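Local coordinates for extracellular solute-binding protein, family 7 (PDB 4PET) that binds pyruvate together with a calcium ion and, as a TRAP-family periplasmic solute-binding protein, probably delivers it to a membrane transporter, at residues Thr232-Pro237 / Arg297-Pro302; Gly151-Gly156 / Glu211-Ser216. All blocks are in the same frame, centred on the assembly; numbering follows the deposited sequence.

Contact 1: Thr232-Pro237 / Arg297-Pro302. With CA (calcium ion), chain E.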
# COMPACT_ATOMS: atom_id res chain seq x y z
N THR A 232 22.48 -2.77 0.09
CA THR A 232 21.10 -3.01 0.50
C THR A 232 20.76 -2.20 1.78
O THR A 232 21.66 -1.77 2.49
CB THR A 232 20.85 -4.50 0.73
OG1 THR A 232 21.71 -4.96 1.78
CG2 THR A 232 21.12 -5.32 -0.56
N GLY A 233 19.46 -2.06 2.08
CA GLY A 233 18.94 -1.15 3.10
C GLY A 233 18.74 -1.65 4.54
O GLY A 233 19.19 -2.74 4.91
N TRP A 234 18.06 -0.83 5.34
CA TRP A 234 18.01 -0.95 6.81
C TRP A 234 17.51 0.36 7.43
O TRP A 234 16.80 0.36 8.42
CB TRP A 234 19.39 -1.30 7.41
CG TRP A 234 20.47 -0.25 7.17
CD1 TRP A 234 21.33 -0.19 6.12
CD2 TRP A 234 20.76 0.90 7.99
NE1 TRP A 234 22.17 0.91 6.25
CE2 TRP A 234 21.83 1.60 7.38
CE3 TRP A 234 20.23 1.40 9.19
CZ2 TRP A 234 22.39 2.77 7.93
CZ3 TRP A 234 20.81 2.56 9.74
CH2 TRP A 234 21.86 3.23 9.10
N HIS A 235 17.84 1.47 6.79
CA HIS A 235 17.74 2.82 7.35
C HIS A 235 16.44 3.53 6.99
O HIS A 235 15.95 4.41 7.74
CB HIS A 235 18.89 3.66 6.81
CG HIS A 235 18.84 3.79 5.32
ND1 HIS A 235 18.70 5.00 4.69
CD2 HIS A 235 18.84 2.85 4.35
CE1 HIS A 235 18.62 4.80 3.38
NE2 HIS A 235 18.71 3.51 3.15
N GLU A 236 15.88 3.18 5.82
CA GLU A 236 14.63 3.78 5.37
C GLU A 236 13.66 2.74 4.80
O GLU A 236 13.49 2.63 3.58
CB GLU A 236 14.89 4.88 4.34
CG GLU A 236 15.61 6.11 4.91
CD GLU A 236 15.62 7.29 3.95
OE1 GLU A 236 14.52 7.72 3.52
OE2 GLU A 236 16.70 7.79 3.62
N PRO A 237 13.01 1.98 5.69
CA PRO A 237 12.15 0.86 5.23
C PRO A 237 10.86 1.26 4.55
O PRO A 237 10.28 0.43 3.83
CB PRO A 237 11.80 0.12 6.53
CG PRO A 237 11.94 1.20 7.62
CD PRO A 237 13.13 2.03 7.15
N ARG A 297 26.04 -4.89 -2.75
CA ARG A 297 26.74 -5.29 -1.52
C ARG A 297 25.84 -5.21 -0.30
O ARG A 297 24.79 -4.57 -0.30
CB ARG A 297 27.99 -4.41 -1.26
CG ARG A 297 29.13 -4.58 -2.27
CD ARG A 297 29.83 -5.90 -2.11
NE ARG A 297 30.97 -6.09 -3.01
CZ ARG A 297 30.91 -6.57 -4.25
NH1 ARG A 297 29.74 -6.88 -4.80
NH2 ARG A 297 32.01 -6.73 -4.96
N SER A 298 26.30 -5.86 0.77
CA SER A 298 25.62 -5.86 2.03
C SER A 298 26.61 -5.45 3.10
O SER A 298 27.81 -5.69 2.97
CB SER A 298 25.09 -7.27 2.31
OG SER A 298 23.86 -7.47 1.65
N PHE A 299 26.12 -4.87 4.19
CA PHE A 299 27.00 -4.55 5.31
C PHE A 299 27.33 -5.84 6.09
O PHE A 299 26.43 -6.66 6.36
CB PHE A 299 26.32 -3.52 6.20
CG PHE A 299 26.08 -2.20 5.52
CD1 PHE A 299 27.12 -1.32 5.34
CD2 PHE A 299 24.80 -1.86 5.03
CE1 PHE A 299 26.92 -0.08 4.73
CE2 PHE A 299 24.58 -0.62 4.39
CZ PHE A 299 25.65 0.27 4.24
N PRO A 300 28.61 -6.03 6.43
CA PRO A 300 28.96 -7.20 7.24
C PRO A 300 28.18 -7.24 8.57
O PRO A 300 27.73 -6.21 9.07
CB PRO A 300 30.47 -7.05 7.44
CG PRO A 300 30.93 -6.16 6.36
CD PRO A 300 29.80 -5.28 5.99
N LYS A 301 28.03 -8.45 9.12
CA LYS A 301 27.21 -8.64 10.31
C LYS A 301 27.69 -7.75 11.47
O LYS A 301 26.87 -7.19 12.18
CB LYS A 301 27.21 -10.12 10.73
N PRO A 302 29.03 -7.62 11.67
CA PRO A 302 29.53 -6.79 12.78
C PRO A 302 29.20 -5.32 12.61
O PRO A 302 28.94 -4.61 13.60
CB PRO A 302 31.05 -6.97 12.71
CG PRO A 302 31.26 -8.24 11.92
CD PRO A 302 30.13 -8.28 10.94
CA CA E . 16.75 8.26 1.30
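The hydroxyls of Thr232 and Ser298 meet because chi1 of the threonine, 61°, places OG1 between its backbone N and carbonyl carbon, while the serine OG stands beside its own N (chi1 -83°). Thr232 OG1 and Ser298 OG end 3.3 Å apart, a weak hydrogen bond in which either may be the donor. The beta-branched threonine suits this spot, since its methyl CG2 also lies 3.8 Å from Arg297 O, a van der Waals contact of the methyl with the carbonyl oxygen. A firmer link is made by the backbone: Thr232 N donates to Arg297 O over 3.0 Å. With the further bonding of Arg297 to Tyr230, it extends the pairing of strands 229-231 and 295-297 to the point where both segments leave the sheet.

Deeper in, Phe299 and Trp234 cross at about a right angle, with ring planes 85° apart and CE2 of the phenylalanine 3.4 Å from Trp234 NE1. The same Phe299 CE2 lies 3.7 Å from Thr232 O, so one ring atom touches both the indole and the carbonyl oxygen. Phe299 also stacks on Tyr231, and Trp234 is packed against Met304 and Ile307 of helix 301-321 and against Phe354 of the second subunit. The large flat indole suits a place where so many parts converge.

Further along the same loop, Glu236 reaches the calcium ion through OE2 at 2.4 Å on a chain extended beyond CG, while its OE1 is hydrogen-bonded to Thr239 and Tyr96. The chemistry is thus divided: hydroxyls and backbone join the two segments at the partly exposed edge, the buried indole of Trp234 packs against the partly exposed Phe299, and the carboxylate of Glu236 has both oxygens engaged, which would limit its rotation beside the calcium and the pyruvate.

Contact 2: Gly151-Gly156 / Glu211-Ser216. With CA (calcium ion), chain E; PYR (pyruvic acid), chain D.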
# COMPACT_ATOMS: atom_id res chain seq x y z
N GLY A 151 8.55 3.05 -0.57
CA GLY A 151 8.88 1.70 -0.14
C GLY A 151 10.31 1.64 0.41
O GLY A 151 10.90 2.65 0.76
N ASN A 152 10.84 0.43 0.53
CA ASN A 152 12.07 0.20 1.27
C ASN A 152 13.25 0.71 0.43
O ASN A 152 13.34 0.45 -0.78
CB ASN A 152 12.23 -1.32 1.50
CG ASN A 152 12.77 -1.64 2.88
OD1 ASN A 152 13.83 -1.17 3.26
ND2 ASN A 152 12.00 -2.41 3.65
N GLN A 153 14.15 1.47 1.03
CA GLN A 153 15.20 2.11 0.23
C GLN A 153 16.51 1.34 0.29
O GLN A 153 16.76 0.62 1.26
CB GLN A 153 15.41 3.57 0.68
CG GLN A 153 14.16 4.42 0.52
CD GLN A 153 14.39 5.88 0.71
OE1 GLN A 153 15.47 6.30 1.18
NE2 GLN A 153 13.42 6.69 0.30
N MSE A 154 17.34 1.51 -0.74
CA MSE A 154 18.64 0.86 -0.78
C MSE A 154 19.60 1.61 0.15
O MSE A 154 19.35 2.78 0.49
CB MSE A 154 19.18 0.83 -2.24
CG MSE A 154 18.31 -0.00 -3.19
SE MSE A 154 18.52 -1.88 -2.82
CE MSE A 154 20.37 -2.01 -3.40
N GLY A 155 20.65 0.92 0.60
CA GLY A 155 21.63 1.46 1.54
C GLY A 155 22.47 2.58 0.95
O GLY A 155 23.03 3.41 1.70
N GLY A 156 22.58 2.60 -0.38
CA GLY A 156 23.28 3.67 -1.05
C GLY A 156 24.43 3.26 -1.93
O GLY A 156 24.71 2.07 -2.15
N GLU A 211 23.10 8.05 -0.11
CA GLU A 211 21.93 7.27 -0.45
C GLU A 211 20.90 8.25 -0.97
O GLU A 211 20.92 9.45 -0.64
CB GLU A 211 21.46 6.43 0.75
CG GLU A 211 20.87 7.17 1.92
CD GLU A 211 19.43 7.58 1.65
OE1 GLU A 211 19.10 8.77 1.77
OE2 GLU A 211 18.61 6.70 1.28
N TRP A 212 20.03 7.76 -1.84
CA TRP A 212 18.93 8.58 -2.31
C TRP A 212 17.62 7.81 -2.09
O TRP A 212 17.01 7.98 -1.04
CB TRP A 212 19.14 9.08 -3.73
CG TRP A 212 17.97 9.80 -4.28
CD1 TRP A 212 17.21 9.42 -5.35
CD2 TRP A 212 17.37 10.98 -3.76
NE1 TRP A 212 16.18 10.30 -5.53
CE2 TRP A 212 16.25 11.27 -4.56
CE3 TRP A 212 17.68 11.83 -2.69
CZ2 TRP A 212 15.45 12.38 -4.35
CZ3 TRP A 212 16.87 12.92 -2.47
CH2 TRP A 212 15.76 13.19 -3.29
N VAL A 213 17.23 6.95 -3.03
CA VAL A 213 16.01 6.15 -2.87
C VAL A 213 16.19 4.67 -3.17
O VAL A 213 15.97 3.80 -2.31
CB VAL A 213 14.86 6.71 -3.74
CG1 VAL A 213 13.65 5.77 -3.68
CG2 VAL A 213 14.48 8.13 -3.25
N GLY A 214 16.59 4.38 -4.40
CA GLY A 214 16.60 3.02 -4.88
C GLY A 214 16.52 3.00 -6.39
O GLY A 214 16.68 4.03 -7.05
N PRO A 215 16.25 1.82 -6.95
CA PRO A 215 16.24 1.64 -8.40
C PRO A 215 15.20 2.51 -9.09
O PRO A 215 15.35 2.81 -10.28
CB PRO A 215 15.88 0.16 -8.56
CG PRO A 215 16.23 -0.48 -7.32
CD PRO A 215 16.11 0.55 -6.22
N SER A 216 14.15 2.91 -8.39
CA SER A 216 13.12 3.71 -9.04
C SER A 216 13.68 5.01 -9.60
O SER A 216 13.18 5.53 -10.60
CB SER A 216 11.95 4.02 -8.10
OG SER A 216 12.39 4.60 -6.88
CA CA E . 16.75 8.26 1.30
C PYR D . 15.76 11.33 0.76
O PYR D . 16.84 10.69 1.10
OXT PYR D . 15.82 12.63 0.79
CA PYR D . 14.61 10.64 0.31
O3 PYR D . 14.49 9.35 0.48
CB PYR D . 13.52 11.35 -0.44
O HOH W 1 18.51 4.89 -0.71
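Glu211 lies against the glycine pair of 151-156, its CB 3.8 Å from Gly156 CA. Gly155 and Gly156 form a classic beta bulge facing Tyr231, and a CB on Gly156 would press on Glu211 CB and on the carbonyl O of Gly155. From there the glutamate side chain bends at chi2 (79°), which brings its carboxylate round to chelate the calcium ion, with Glu211 OE1 at 2.5 Å and OE2 at 2.4 Å. A water donates to OE2 of Glu211 at 2.7 Å and to Met154 O at 2.6 Å, tying the metal ligand to the neighbouring loop. The amide of Gln153 is another calcium ligand, its plane only 12° from that of the carboxylate.

Trp212 contributes its carbonyl O to the ion at 2.4 Å, while its indole lies with one face over pyruvate, which chelates the ion through one carboxylate oxygen and its keto oxygen; Glu236 also binds it. Val213 CG2 rests near the rim of that same indole face. The carbonyl of Val213 accepts a bond from the other segment: Met154 N donates to Val213 O at 3.1 Å, a direct backbone hydrogen bond between the loops. A CB on Gly214 would run into Pro215 CD, and the side chain of Met154, here selenomethionine, passes beside this glycine to place CG 3.8 Å from Pro215 CD.

Beyond the site, Tyr230 of strand 229-231 touches Met154 and Pro215, Arg174 of strand 172-174 holds Glu211 and pyruvate, and helix 323-353 of the second subunit packs on Met154 and Pro215.

From the N terminus, the chain leaves strand 142-149, runs through 151-156 and returns at 211-216, where contact 2 closes a loop that takes in strands 172-174 and 189-191. Only then does contact 1 open: 232-237 follows strand 229-231, and the long excursion through helix 255-290 is closed at 297-302. The two loops are therefore in series, neither nested nor crossed. They nevertheless touch in space, since His235 probably hydrogen-bonds to the carbonyl of Met154 and the Glu236 carbonyl to the backbone N of Gln153. Both also meet at the calcium ion, bound by Gln153, Glu211 and Trp212 of contact 2 and Glu236 of contact 1, while the outer strand 295-297 is tied in through contact 1.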